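Local coordinates for protein ORF14 (Streptomyces clavuligerus, PDB 2WPW) that binds acetyl-CoA and, as a tandem GCN5-related N-acetyltransferase, probably transfers acyl groups to a substrate, at residues 127-132 against 325-330; 232-237 against 254-259; 238-243 against 282-287; 261-266 against 299-304. All blocks are in the same frame, centred on the assembly; numbering follows the deposited sequence.

Contact 1. Residues 127-132 against 325-330; sequences ESLPSG and YDRWVF
E127 and R327 form an antiparallel hydrogen-bonded pair: E127 N gives a bond to R327 O of 2.8 Å, nearly straight at 171° and in the carbonyl plane, while the return bond from R327 N to E127 O is more bent (147°). Beyond this pair segment 127-132 leaves the sheet, and a water takes over, accepting from L129 N and donating to Y325 O. The side chain of E127 crosses V329 at about a right angle. Its CG stands anti to the carbonyl carbon (chi1 -51°) and the chain runs on extended, laying CG 3.5 Å from V329 CG2. The carboxylate goes to R150, in a salt bridge from OE2, and not to R327, whose guanidinium reaches E308. L129 brings CD1 against the aliphatic part of R327, 3.5 Å from R327 CG, and its other branch, CD2, lies 3.8 Å from D326 O. Y325 and D326 both face H158, making a classic beta bulge in strand 323-334. With an alanine in place of E127, R150 would probably lose its carboxylate partner and V329 CG2 the methylene cover over it. The contact thus joins the end of strand 120-127, from the acetyl-CoA-binding N-terminal family region, to the last strand of the chain, with backbone bonds at the centre, methylenes packed beside them and both charges paired with residues beyond the two segments.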
loop_
_atom_site.group_PDB
_atom_site.type_symbol
_atom_site.label_atom_id
_atom_site.label_comp_id
_atom_site.label_asym_id
_atom_site.label_seq_id
_atom_site.Cartn_x
_atom_site.Cartn_y
_atom_site.Cartn_z
ATOM N N GLU A 127 -9.911 9.519 5.710
ATOM C CA GLU A 127 -10.905 10.575 5.924
ATOM C C GLU A 127 -11.727 10.777 4.696
ATOM O O GLU A 127 -11.615 10.012 3.727
ATOM C CB GLU A 127 -10.267 11.888 6.288
ATOM C CG GLU A 127 -9.291 11.738 7.414
ATOM C CD GLU A 127 -8.941 13.074 8.067
ATOM O OE1 GLU A 127 -9.905 13.717 8.533
ATOM O OE2 GLU A 127 -7.722 13.451 8.103
ATOM N N SER A 128 -12.543 11.815 4.722
ATOM C CA SER A 128 -13.538 12.013 3.694
ATOM C C SER A 128 -13.015 12.853 2.577
ATOM O O SER A 128 -12.248 13.789 2.790
ATOM C CB SER A 128 -14.786 12.702 4.272
ATOM O OG SER A 128 -15.507 11.766 5.008
ATOM N N LEU A 129 -13.469 12.530 1.383
ATOM C CA LEU A 129 -13.204 13.357 0.248
ATOM C C LEU A 129 -14.272 14.462 0.214
ATOM O O LEU A 129 -15.460 14.177 0.398
ATOM C CB LEU A 129 -13.331 12.489 -0.979
ATOM C CG LEU A 129 -12.196 12.429 -1.993
ATOM C CD1 LEU A 129 -10.865 12.793 -1.372
ATOM C CD2 LEU A 129 -12.185 11.038 -2.706
ATOM N N PRO A 130 -13.862 15.724 -0.048
ATOM C CA PRO A 130 -14.761 16.871 -0.006
ATOM C C PRO A 130 -16.178 16.586 -0.483
ATOM O O PRO A 130 -17.119 17.155 0.076
ATOM C CB PRO A 130 -14.089 17.874 -0.948
ATOM C CG PRO A 130 -12.636 17.661 -0.730
ATOM C CD PRO A 130 -12.502 16.131 -0.462
ATOM N N SER A 131 -16.339 15.749 -1.506
ATOM C CA SER A 131 -17.686 15.465 -2.016
ATOM C C SER A 131 -18.032 13.971 -2.147
ATOM O O SER A 131 -19.202 13.636 -2.412
ATOM C CB SER A 131 -17.886 16.157 -3.355
ATOM O OG SER A 131 -16.715 15.942 -4.114
ATOM N N GLY A 132 -17.033 13.082 -1.968
ATOM C CA GLY A 132 -17.271 11.597 -1.852
ATOM C C GLY A 132 -18.019 11.285 -0.564
ATOM O O GLY A 132 -18.243 12.204 0.237
ATOM N N TYR A 325 -13.202 7.553 -3.840
ATOM C CA TYR A 325 -14.004 7.033 -2.799
ATOM C C TYR A 325 -13.690 7.688 -1.446
ATOM O O TYR A 325 -14.578 8.310 -0.829
ATOM C CB TYR A 325 -13.896 5.505 -2.749
ATOM C CG TYR A 325 -14.987 4.893 -1.903
ATOM C CD1 TYR A 325 -16.272 4.710 -2.433
ATOM C CD2 TYR A 325 -14.761 4.547 -0.585
ATOM C CE1 TYR A 325 -17.298 4.190 -1.663
ATOM C CE2 TYR A 325 -15.794 4.034 0.202
ATOM C CZ TYR A 325 -17.045 3.862 -0.358
ATOM O OH TYR A 325 -18.045 3.354 0.392
ATOM N N ASP A 326 -12.450 7.540 -0.985
ATOM C CA ASP A 326 -12.053 8.089 0.298
ATOM C C ASP A 326 -10.637 8.738 0.249
ATOM O O ASP A 326 -9.957 8.677 -0.799
ATOM C CB ASP A 326 -12.185 7.037 1.426
ATOM C CG ASP A 326 -11.426 5.729 1.151
ATOM O OD1 ASP A 326 -10.459 5.717 0.375
ATOM O OD2 ASP A 326 -11.791 4.691 1.744
ATOM N N ARG A 327 -10.210 9.371 1.354
ATOM C CA ARG A 327 -9.055 10.280 1.316
ATOM C C ARG A 327 -7.981 9.791 2.300
ATOM O O ARG A 327 -8.258 9.683 3.469
ATOM C CB ARG A 327 -9.524 11.697 1.672
ATOM C CG ARG A 327 -8.553 12.789 1.242
ATOM C CD ARG A 327 -8.868 14.172 1.822
ATOM N NE ARG A 327 -7.772 15.102 1.524
ATOM C CZ ARG A 327 -7.431 16.136 2.299
ATOM N NH1 ARG A 327 -8.089 16.411 3.412
ATOM N NH2 ARG A 327 -6.427 16.901 1.963
ATOM N N TRP A 328 -6.774 9.477 1.819
ATOM C CA TRP A 328 -5.705 8.970 2.634
ATOM C C TRP A 328 -4.840 10.123 3.173
ATOM O O TRP A 328 -3.899 10.502 2.525
ATOM C CB TRP A 328 -4.867 7.991 1.800
ATOM C CG TRP A 328 -5.506 6.628 1.651
ATOM C CD1 TRP A 328 -6.759 6.262 2.094
ATOM C CD2 TRP A 328 -4.989 5.481 0.949
ATOM N NE1 TRP A 328 -7.021 4.981 1.754
ATOM C CE2 TRP A 328 -5.963 4.458 1.065
ATOM C CE3 TRP A 328 -3.778 5.202 0.276
ATOM C CZ2 TRP A 328 -5.777 3.164 0.537
ATOM C CZ3 TRP A 328 -3.583 3.924 -0.260
ATOM C CH2 TRP A 328 -4.577 2.906 -0.112
ATOM N N VAL A 329 -5.187 10.689 4.338
ATOM C CA VAL A 329 -4.525 11.886 4.897
ATOM C C VAL A 329 -3.252 11.533 5.730
ATOM O O VAL A 329 -3.258 10.559 6.452
ATOM C CB VAL A 329 -5.501 12.677 5.786
ATOM C CG1 VAL A 329 -4.906 14.071 6.184
ATOM C CG2 VAL A 329 -6.897 12.788 5.117
ATOM N N PHE A 330 -2.166 12.303 5.593
ATOM C CA PHE A 330 -0.913 11.991 6.322
ATOM C C PHE A 330 -0.769 12.812 7.583
ATOM O O PHE A 330 -0.958 14.016 7.565
ATOM C CB PHE A 330 0.317 12.197 5.410
ATOM C CG PHE A 330 0.194 11.468 4.110
ATOM C CD1 PHE A 330 0.003 10.089 4.097
ATOM C CD2 PHE A 330 0.168 12.149 2.913
ATOM C CE1 PHE A 330 -0.183 9.392 2.899
ATOM C CE2 PHE A 330 -0.004 11.456 1.705
ATOM C CZ PHE A 330 -0.198 10.073 1.706
HETATM O O HOH W 1 -15.004 10.421 0.703
#

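Contact 2. Residues 232-237 against 254-259; sequences GRRAYH and VSKTTG
G232 and T258 meet just before strand 234-242 begins and just after strand 247-256 ends: T258 OG1 donates to G232 O at 2.7 Å, in the carbonyl plane and on a lone pair. G232, with positive phi, is the C-prime residue of the Schellman motif that ends helix 214-230. Backbone bonds follow along the hairpin. R234 pairs with K256, N to O in both directions at 2.7 Å, and Y236 with V254; between them A235 and S255 are a non-hydrogen-bonded pair, their CA atoms 4.4 Å apart. CA-H...O contacts supplement these bonds, among them A235 CA to V254 O at 3.1 Å. The side chain of R233, extended from CG to NE, runs beside T257, whose CG2 sits over the centre of one guanidinium face, 3.5 Å from R233 CZ. At the edge, R233 NH1 gives S255 OG a bond of 3.2 Å bent to 139°, and NH2 makes a salt bridge to D45. A leucine in place of R233 would probably leave D45 without its charge partner and S255 OG without this donor. On the other face R234 and K256 lie side by side, R234 NH2 3.5 Å from K256 CD; the two charges part, R234 to E296 and K256 NZ to T257 O and N260 O. A water links R234 NH1 to T258 O. Y236 and V254 turn toward helix 280-295, where Y236 meets Y291 edge-to-face, while T257 and T258 touch helix 43-48 and the backbone of S255 bonds that of L265 in strand 263-271.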
loop_
_atom_site.group_PDB
_atom_site.type_symbol
_atom_site.label_atom_id
_atom_site.label_comp_id
_atom_site.label_asym_id
_atom_site.label_seq_id
_atom_site.Cartn_x
_atom_site.Cartn_y
_atom_site.Cartn_z
ATOM N N GLY A 232 2.970 -13.842 -0.864
ATOM C CA GLY A 232 2.027 -14.541 -1.752
ATOM C C GLY A 232 1.349 -13.643 -2.776
ATOM O O GLY A 232 0.295 -13.943 -3.266
ATOM N N ARG A 233 1.933 -12.516 -3.119
ATOM C CA ARG A 233 1.287 -11.685 -4.150
ATOM C C ARG A 233 1.795 -12.067 -5.537
ATOM O O ARG A 233 2.990 -12.211 -5.733
ATOM C CB ARG A 233 1.511 -10.164 -3.909
ATOM C CG ARG A 233 0.762 -9.613 -2.692
ATOM C CD ARG A 233 1.465 -8.340 -2.131
ATOM N NE ARG A 233 0.687 -7.749 -1.060
ATOM C CZ ARG A 233 -0.377 -6.977 -1.284
ATOM N NH1 ARG A 233 -0.742 -6.718 -2.546
ATOM N NH2 ARG A 233 -1.068 -6.469 -0.259
ATOM N N ARG A 234 0.873 -12.178 -6.475
ATOM C CA ARG A 234 1.169 -12.277 -7.887
ATOM C C ARG A 234 1.146 -10.869 -8.473
ATOM O O ARG A 234 0.510 -9.962 -7.920
ATOM C CB ARG A 234 0.038 -13.003 -8.623
ATOM C CG ARG A 234 0.255 -14.494 -8.877
ATOM C CD ARG A 234 -0.659 -15.319 -8.078
ATOM N NE ARG A 234 -2.064 -15.042 -8.399
ATOM C CZ ARG A 234 -3.038 -15.466 -7.605
ATOM N NH1 ARG A 234 -2.703 -16.165 -6.525
ATOM N NH2 ARG A 234 -4.296 -15.212 -7.877
ATOM N N ALA A 235 1.791 -10.692 -9.621
ATOM C CA ALA A 235 1.869 -9.346 -10.219
ATOM C C ALA A 235 1.903 -9.456 -11.751
ATOM O O ALA A 235 2.478 -10.417 -12.256
ATOM C CB ALA A 235 3.097 -8.596 -9.687
ATOM N N TYR A 236 1.254 -8.492 -12.433
ATOM C CA TYR A 236 1.134 -8.414 -13.899
ATOM C C TYR A 236 1.766 -7.080 -14.432
ATOM O O TYR A 236 1.371 -5.988 -14.046
ATOM C CB TYR A 236 -0.373 -8.532 -14.326
ATOM C CG TYR A 236 -0.945 -9.832 -13.849
ATOM C CD1 TYR A 236 -1.478 -9.956 -12.570
ATOM C CD2 TYR A 236 -0.843 -10.971 -14.629
ATOM C CE1 TYR A 236 -1.940 -11.186 -12.101
ATOM C CE2 TYR A 236 -1.306 -12.203 -14.180
ATOM C CZ TYR A 236 -1.840 -12.314 -12.923
ATOM O OH TYR A 236 -2.271 -13.566 -12.494
ATOM N N HIS A 237 2.742 -7.170 -15.327
ATOM C CA HIS A 237 3.405 -5.975 -15.795
ATOM C C HIS A 237 3.276 -5.938 -17.292
ATOM O O HIS A 237 3.393 -6.985 -17.970
ATOM C CB HIS A 237 4.873 -6.039 -15.415
ATOM C CG HIS A 237 5.147 -5.859 -13.946
ATOM N ND1 HIS A 237 5.211 -6.914 -13.062
ATOM C CD2 HIS A 237 5.418 -4.745 -13.218
ATOM C CE1 HIS A 237 5.499 -6.456 -11.852
ATOM N NE2 HIS A 237 5.641 -5.143 -11.926
ATOM N N VAL A 254 0.044 -4.336 -11.802
ATOM C CA VAL A 254 -1.090 -4.725 -10.984
ATOM C C VAL A 254 -0.618 -5.865 -10.086
ATOM O O VAL A 254 0.110 -6.770 -10.524
ATOM C CB VAL A 254 -2.262 -5.231 -11.830
ATOM C CG1 VAL A 254 -3.293 -6.015 -10.922
ATOM C CG2 VAL A 254 -2.925 -4.068 -12.554
ATOM N N SER A 255 -1.030 -5.790 -8.825
ATOM C CA SER A 255 -0.591 -6.649 -7.754
ATOM C C SER A 255 -1.854 -7.406 -7.330
ATOM O O SER A 255 -2.966 -6.805 -7.258
ATOM C CB SER A 255 -0.055 -5.782 -6.624
ATOM O OG SER A 255 0.374 -6.570 -5.496
ATOM N N LYS A 256 -1.722 -8.717 -7.109
ATOM C CA LYS A 256 -2.867 -9.590 -6.680
ATOM C C LYS A 256 -2.480 -10.461 -5.466
ATOM O O LYS A 256 -1.526 -11.273 -5.578
ATOM C CB LYS A 256 -3.223 -10.535 -7.806
ATOM C CG LYS A 256 -4.712 -10.690 -8.028
ATOM C CD LYS A 256 -5.307 -11.909 -7.398
ATOM C CE LYS A 256 -6.718 -11.588 -6.871
ATOM N NZ LYS A 256 -6.674 -11.585 -5.404
ATOM N N THR A 257 -3.145 -10.264 -4.323
ATOM C CA THR A 257 -2.907 -11.085 -3.137
ATOM C C THR A 257 -3.439 -12.496 -3.458
ATOM O O THR A 257 -4.336 -12.672 -4.321
ATOM C CB THR A 257 -3.650 -10.546 -1.860
ATOM O OG1 THR A 257 -5.066 -10.396 -2.120
ATOM C CG2 THR A 257 -3.079 -9.186 -1.357
ATOM N N THR A 258 -2.838 -13.498 -2.816
ATOM C CA THR A 258 -3.322 -14.851 -2.895
ATOM C C THR A 258 -4.818 -14.876 -2.544
ATOM O O THR A 258 -5.586 -15.626 -3.188
ATOM C CB THR A 258 -2.590 -15.740 -1.864
ATOM O OG1 THR A 258 -1.249 -15.932 -2.276
ATOM C CG2 THR A 258 -3.244 -17.120 -1.763
ATOM N N GLY A 259 -5.217 -14.086 -1.531
ATOM C CA GLY A 259 -6.610 -13.990 -1.092
ATOM C C GLY A 259 -7.493 -13.040 -1.898
ATOM O O GLY A 259 -6.988 -12.173 -2.639
HETATM O O HOH W 2 -4.974 -17.215 -5.466
#

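Contact 3. Residues 238-243 against 282-287; sequences TGAVHD and TLLKLA
L284 lays its CD1 methyl against A240, 3.9 Å from A240 CB and about as near to the backbone N of the same residue, so one branch of the leucine rests on both the side chain and the main chain of the strand. The same methyl touches the backbone of G239 and comes to 4.2 Å from T238 O. One turn further along the helix, A287 points toward the strand and places its CB 4.2 Å from T238 CG2. With OG1 anti to the carbonyl carbon (chi1 -67°), T238 turns its methyl to A287 and its hydroxyl to N288 of the same helix and to a water 2.6 Å from OG1; the water in turn makes a weak bond to A287 O. The axes lie 8.3 Å apart at their closest and run at 145°, the helix passing over the strand in roughly the opposite sense. Around this patch L182 of strand 180-185 touches both A240 and A287, and L280 touches A240. The contact therefore seats helix 280-295 on the sheet of the C-terminal GNAT region by methyl packing; the small side chains of A240 and A287 are consistent with this approach of the axes, and the threonine hydroxyl is satisfied by an asparagine side chain and a water.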
loop_
_atom_site.group_PDB
_atom_site.type_symbol
_atom_site.label_atom_id
_atom_site.label_comp_id
_atom_site.label_asym_id
_atom_site.label_seq_id
_atom_site.Cartn_x
_atom_site.Cartn_y
_atom_site.Cartn_z
ATOM N N THR A 238 3.063 -4.766 -17.866
ATOM C CA THR A 238 3.133 -4.736 -19.305
ATOM C C THR A 238 4.152 -3.683 -19.594
ATOM O O THR A 238 4.154 -2.627 -18.961
ATOM C CB THR A 238 1.769 -4.401 -19.921
ATOM O OG1 THR A 238 0.886 -5.486 -19.664
ATOM C CG2 THR A 238 1.848 -4.255 -21.437
ATOM N N GLY A 239 5.055 -3.956 -20.512
ATOM C CA GLY A 239 6.011 -2.921 -20.929
ATOM C C GLY A 239 5.818 -2.396 -22.353
ATOM O O GLY A 239 5.370 -3.129 -23.234
ATOM N N ALA A 240 6.159 -1.125 -22.596
ATOM C CA ALA A 240 6.217 -0.647 -23.989
ATOM C C ALA A 240 7.673 -0.421 -24.461
ATOM O O ALA A 240 8.418 0.337 -23.853
ATOM C CB ALA A 240 5.355 0.582 -24.179
ATOM N N VAL A 241 8.078 -1.105 -25.526
ATOM C CA VAL A 241 9.475 -0.977 -26.020
ATOM C C VAL A 241 9.551 -0.166 -27.305
ATOM O O VAL A 241 8.717 -0.321 -28.217
ATOM C CB VAL A 241 10.201 -2.337 -26.251
ATOM C CG1 VAL A 241 11.583 -2.098 -26.835
ATOM C CG2 VAL A 241 10.350 -3.154 -24.952
ATOM N N HIS A 242 10.517 0.737 -27.374
ATOM C CA HIS A 242 10.766 1.473 -28.659
ATOM C C HIS A 242 11.676 0.666 -29.569
ATOM O O HIS A 242 12.843 0.501 -29.251
ATOM C CB HIS A 242 11.438 2.821 -28.394
ATOM C CG HIS A 242 11.607 3.653 -29.616
ATOM N ND1 HIS A 242 12.848 3.994 -30.116
ATOM C CD2 HIS A 242 10.695 4.199 -30.455
ATOM C CE1 HIS A 242 12.696 4.733 -31.205
ATOM N NE2 HIS A 242 11.398 4.867 -31.436
ATOM N N ASP A 243 11.150 0.176 -30.679
ATOM C CA ASP A 243 11.820 -0.893 -31.441
ATOM C C ASP A 243 13.195 -0.510 -31.982
ATOM O O ASP A 243 14.187 -1.233 -31.780
ATOM C CB ASP A 243 10.911 -1.388 -32.578
ATOM C CG ASP A 243 9.651 -2.151 -32.059
ATOM O OD1 ASP A 243 8.561 -1.985 -32.664
ATOM O OD2 ASP A 243 9.753 -2.924 -31.063
ATOM N N THR A 282 -2.340 5.218 -21.573
ATOM C CA THR A 282 -3.592 4.524 -21.637
ATOM C C THR A 282 -3.425 3.108 -22.253
ATOM O O THR A 282 -4.058 2.150 -21.815
ATOM C CB THR A 282 -4.617 5.313 -22.424
ATOM O OG1 THR A 282 -4.935 6.509 -21.696
ATOM C CG2 THR A 282 -5.877 4.462 -22.581
ATOM N N LEU A 283 -2.576 2.991 -23.268
ATOM C CA LEU A 283 -2.260 1.692 -23.864
ATOM C C LEU A 283 -1.762 0.641 -22.828
ATOM O O LEU A 283 -2.292 -0.498 -22.767
ATOM C CB LEU A 283 -1.237 1.891 -24.957
ATOM C CG LEU A 283 -0.768 0.627 -25.664
ATOM C CD1 LEU A 283 -1.970 -0.077 -26.263
ATOM C CD2 LEU A 283 0.327 0.956 -26.717
ATOM N N LEU A 284 -0.798 1.050 -22.002
ATOM C CA LEU A 284 -0.248 0.226 -20.910
ATOM C C LEU A 284 -1.306 -0.266 -19.892
ATOM O O LEU A 284 -1.435 -1.482 -19.623
ATOM C CB LEU A 284 0.821 1.024 -20.192
ATOM C CG LEU A 284 2.264 0.781 -20.607
ATOM C CD1 LEU A 284 2.380 -0.035 -21.776
ATOM C CD2 LEU A 284 3.114 2.034 -20.782
ATOM N N LYS A 285 -2.073 0.681 -19.365
ATOM C CA LYS A 285 -3.165 0.391 -18.465
ATOM C C LYS A 285 -4.162 -0.575 -19.081
ATOM O O LYS A 285 -4.536 -1.596 -18.473
ATOM C CB LYS A 285 -3.883 1.695 -18.086
ATOM C CG LYS A 285 -3.072 2.574 -17.119
ATOM C CD LYS A 285 -3.708 3.921 -16.871
ATOM C CE LYS A 285 -2.663 4.951 -16.490
ATOM N NZ LYS A 285 -3.262 6.307 -16.188
ATOM N N LEU A 286 -4.604 -0.272 -20.289
ATOM C CA LEU A 286 -5.624 -1.123 -20.888
ATOM C C LEU A 286 -5.056 -2.533 -21.193
ATOM O O LEU A 286 -5.653 -3.536 -20.758
ATOM C CB LEU A 286 -6.292 -0.455 -22.106
ATOM C CG LEU A 286 -7.262 0.630 -21.664
ATOM C CD1 LEU A 286 -7.981 1.367 -22.848
ATOM C CD2 LEU A 286 -8.277 -0.004 -20.670
ATOM N N ALA A 287 -3.890 -2.596 -21.875
ATOM C CA ALA A 287 -3.249 -3.868 -22.202
ATOM C C ALA A 287 -2.899 -4.752 -21.013
ATOM O O ALA A 287 -2.974 -5.998 -21.112
ATOM C CB ALA A 287 -2.000 -3.652 -23.019
HETATM O O HOH W 3 -0.488 -6.556 -21.616
#

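Contact 4. Residues 261-266 against 299-304; sequences PAYALQ and VRLVET
Y263 and L301 lie side by side and point the same way, with the leucine beneath the ring: L301 CB is over one face of it, and L301 CD1 reaches 3.6 Å from Y263 CZ. Both have CG anti to the carbonyl carbon (chi1 -76° and -59°), which keeps ring and isobutyl group alongside each other. On this face L265 crosses E303 at a slant, its CD1 lodged 3.6 Å from E303 CG. On the face of A264 and V302 the pieces are smaller: the methyl of A264 faces the notch between V299 CG1, at 4.2 Å from A264 CB, and the more distant V302 CG2. V302 CG1 then presses on Q266 CB at 3.6 Å. Segments 263-266 and 301-304 run parallel, 29° apart in direction, their axes 4.5 Å apart at closest approach. A262 O accepts from two amides, R300 N from above its plane and L301 N nearly along the C=O axis; A264 N to L301 O, E303 N to A264 O and Q266 N to E303 O continue the register. T304 OG1 adds a bond of 2.9 Å to Q266 O, from above the carbonyl plane. A water joins A264 O to E303 OE2, while E303 OE1 bonds H158. This beta-alpha-beta unit thus has its two strands tied by backbone hydrogen bonds, apolar groups meshing on both faces and the glutamate's polar end held by water and histidine.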
loop_
_atom_site.group_PDB
_atom_site.type_symbol
_atom_site.label_atom_id
_atom_site.label_comp_id
_atom_site.label_asym_id
_atom_site.label_seq_id
_atom_site.Cartn_x
_atom_site.Cartn_y
_atom_site.Cartn_z
ATOM N N PRO A 261 -10.308 -13.300 -4.479
ATOM C CA PRO A 261 -10.244 -13.512 -5.922
ATOM C C PRO A 261 -10.872 -12.332 -6.660
ATOM O O PRO A 261 -10.527 -12.077 -7.790
ATOM C CB PRO A 261 -11.107 -14.784 -6.133
ATOM C CG PRO A 261 -11.183 -15.449 -4.756
ATOM C CD PRO A 261 -11.189 -14.273 -3.797
ATOM N N ALA A 262 -11.765 -11.584 -6.030
ATOM C CA ALA A 262 -12.405 -10.498 -6.784
ATOM C C ALA A 262 -11.649 -9.134 -6.811
ATOM O O ALA A 262 -12.088 -8.174 -7.502
ATOM C CB ALA A 262 -13.860 -10.296 -6.346
ATOM N N TYR A 263 -10.552 -9.045 -6.044
ATOM C CA TYR A 263 -9.888 -7.757 -5.755
ATOM C C TYR A 263 -8.456 -7.687 -6.342
ATOM O O TYR A 263 -7.749 -8.690 -6.396
ATOM C CB TYR A 263 -9.748 -7.590 -4.267
ATOM C CG TYR A 263 -11.014 -7.222 -3.557
ATOM C CD1 TYR A 263 -11.281 -5.899 -3.221
ATOM C CD2 TYR A 263 -11.922 -8.196 -3.173
ATOM C CE1 TYR A 263 -12.397 -5.577 -2.585
ATOM C CE2 TYR A 263 -13.053 -7.856 -2.520
ATOM C CZ TYR A 263 -13.281 -6.549 -2.239
ATOM O OH TYR A 263 -14.413 -6.173 -1.568
ATOM N N ALA A 264 -8.022 -6.492 -6.738
ATOM C CA ALA A 264 -6.662 -6.334 -7.222
ATOM C C ALA A 264 -6.188 -4.890 -6.956
ATOM O O ALA A 264 -7.019 -3.990 -6.674
ATOM C CB ALA A 264 -6.557 -6.691 -8.704
ATOM N N LEU A 265 -4.874 -4.679 -7.066
ATOM C CA LEU A 265 -4.334 -3.363 -6.815
ATOM C C LEU A 265 -3.666 -2.778 -8.038
ATOM O O LEU A 265 -2.747 -3.388 -8.624
ATOM C CB LEU A 265 -3.389 -3.402 -5.620
ATOM C CG LEU A 265 -2.567 -2.145 -5.279
ATOM C CD1 LEU A 265 -3.447 -1.020 -4.923
ATOM C CD2 LEU A 265 -1.683 -2.458 -4.069
ATOM N N GLN A 266 -4.110 -1.600 -8.455
ATOM C CA GLN A 266 -3.553 -1.035 -9.687
ATOM C C GLN A 266 -2.342 -0.216 -9.313
ATOM O O GLN A 266 -2.486 0.702 -8.509
ATOM C CB GLN A 266 -4.582 -0.115 -10.350
ATOM C CG GLN A 266 -3.940 0.913 -11.220
ATOM C CD GLN A 266 -3.610 0.330 -12.524
ATOM O OE1 GLN A 266 -4.472 0.184 -13.384
ATOM N NE2 GLN A 266 -2.363 -0.049 -12.698
ATOM N N VAL A 299 -11.542 -11.153 -11.098
ATOM C CA VAL A 299 -11.304 -9.789 -10.680
ATOM C C VAL A 299 -12.412 -8.873 -11.145
ATOM O O VAL A 299 -12.802 -8.862 -12.318
ATOM C CB VAL A 299 -9.982 -9.234 -11.149
ATOM C CG1 VAL A 299 -9.971 -7.768 -10.904
ATOM C CG2 VAL A 299 -8.867 -9.839 -10.367
ATOM N N ARG A 300 -12.903 -8.086 -10.215
ATOM C CA ARG A 300 -14.010 -7.200 -10.456
ATOM C C ARG A 300 -13.668 -5.821 -9.841
ATOM O O ARG A 300 -14.069 -4.764 -10.363
ATOM C CB ARG A 300 -15.224 -7.796 -9.784
ATOM C CG ARG A 300 -16.330 -8.261 -10.686
ATOM C CD ARG A 300 -15.957 -9.302 -11.744
ATOM N NE ARG A 300 -16.732 -8.932 -12.911
ATOM C CZ ARG A 300 -16.220 -8.637 -14.109
ATOM N NH1 ARG A 300 -14.899 -8.746 -14.340
ATOM N NH2 ARG A 300 -17.051 -8.268 -15.095
ATOM N N LEU A 301 -12.906 -5.828 -8.744
ATOM C CA LEU A 301 -12.702 -4.583 -7.956
ATOM C C LEU A 301 -11.238 -4.187 -7.902
ATOM O O LEU A 301 -10.470 -4.888 -7.278
ATOM C CB LEU A 301 -13.272 -4.730 -6.537
ATOM C CG LEU A 301 -14.771 -5.052 -6.462
ATOM C CD1 LEU A 301 -15.236 -5.285 -5.039
ATOM C CD2 LEU A 301 -15.588 -3.960 -7.106
ATOM N N VAL A 302 -10.857 -3.078 -8.558
ATOM C CA VAL A 302 -9.443 -2.666 -8.646
ATOM C C VAL A 302 -9.236 -1.318 -7.967
ATOM O O VAL A 302 -10.013 -0.371 -8.175
ATOM C CB VAL A 302 -9.004 -2.608 -10.112
ATOM C CG1 VAL A 302 -7.475 -2.282 -10.278
ATOM C CG2 VAL A 302 -9.414 -3.948 -10.836
ATOM N N GLU A 303 -8.229 -1.233 -7.110
ATOM C CA GLU A 303 -8.064 -0.008 -6.360
ATOM C C GLU A 303 -6.818 0.691 -6.782
ATOM O O GLU A 303 -5.879 0.052 -7.233
ATOM C CB GLU A 303 -8.078 -0.228 -4.831
ATOM C CG GLU A 303 -6.961 -1.109 -4.303
ATOM C CD GLU A 303 -7.001 -1.276 -2.792
ATOM O OE1 GLU A 303 -6.815 -0.292 -2.059
ATOM O OE2 GLU A 303 -7.227 -2.401 -2.338
ATOM N N THR A 304 -6.788 2.005 -6.654
ATOM C CA THR A 304 -5.544 2.717 -6.901
ATOM C C THR A 304 -5.538 3.996 -6.111
ATOM O O THR A 304 -6.571 4.384 -5.591
ATOM C CB THR A 304 -5.356 2.981 -8.421
ATOM O OG1 THR A 304 -3.979 3.214 -8.697
ATOM C CG2 THR A 304 -6.189 4.192 -8.927
HETATM O O HOH W 4 -7.883 -4.372 -3.832
#

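Contacts 2, 3 and 4 all fall within the C-terminal GNAT region, whereas contact 1 brings the end of strand 120-127 to the chain's last strand. Contact 3 is the buried one, a helix on a strand held mostly by methyl groups. Contacts 2 and 4 are partly buried strand pairings, antiparallel and parallel respectively; contact 1, also partly buried, is one antiparallel bridge at a strand end with the following loop packed beside it. Contacts 2 and 3 share strand 234-242, and contacts 2 and 4 touch directly, V254 CG1 packing on L265 O. Salt bridges to outside residues occur in contacts 1, 2 and 4. H158 connects contacts 1 and 4, bonding both D326 and E303.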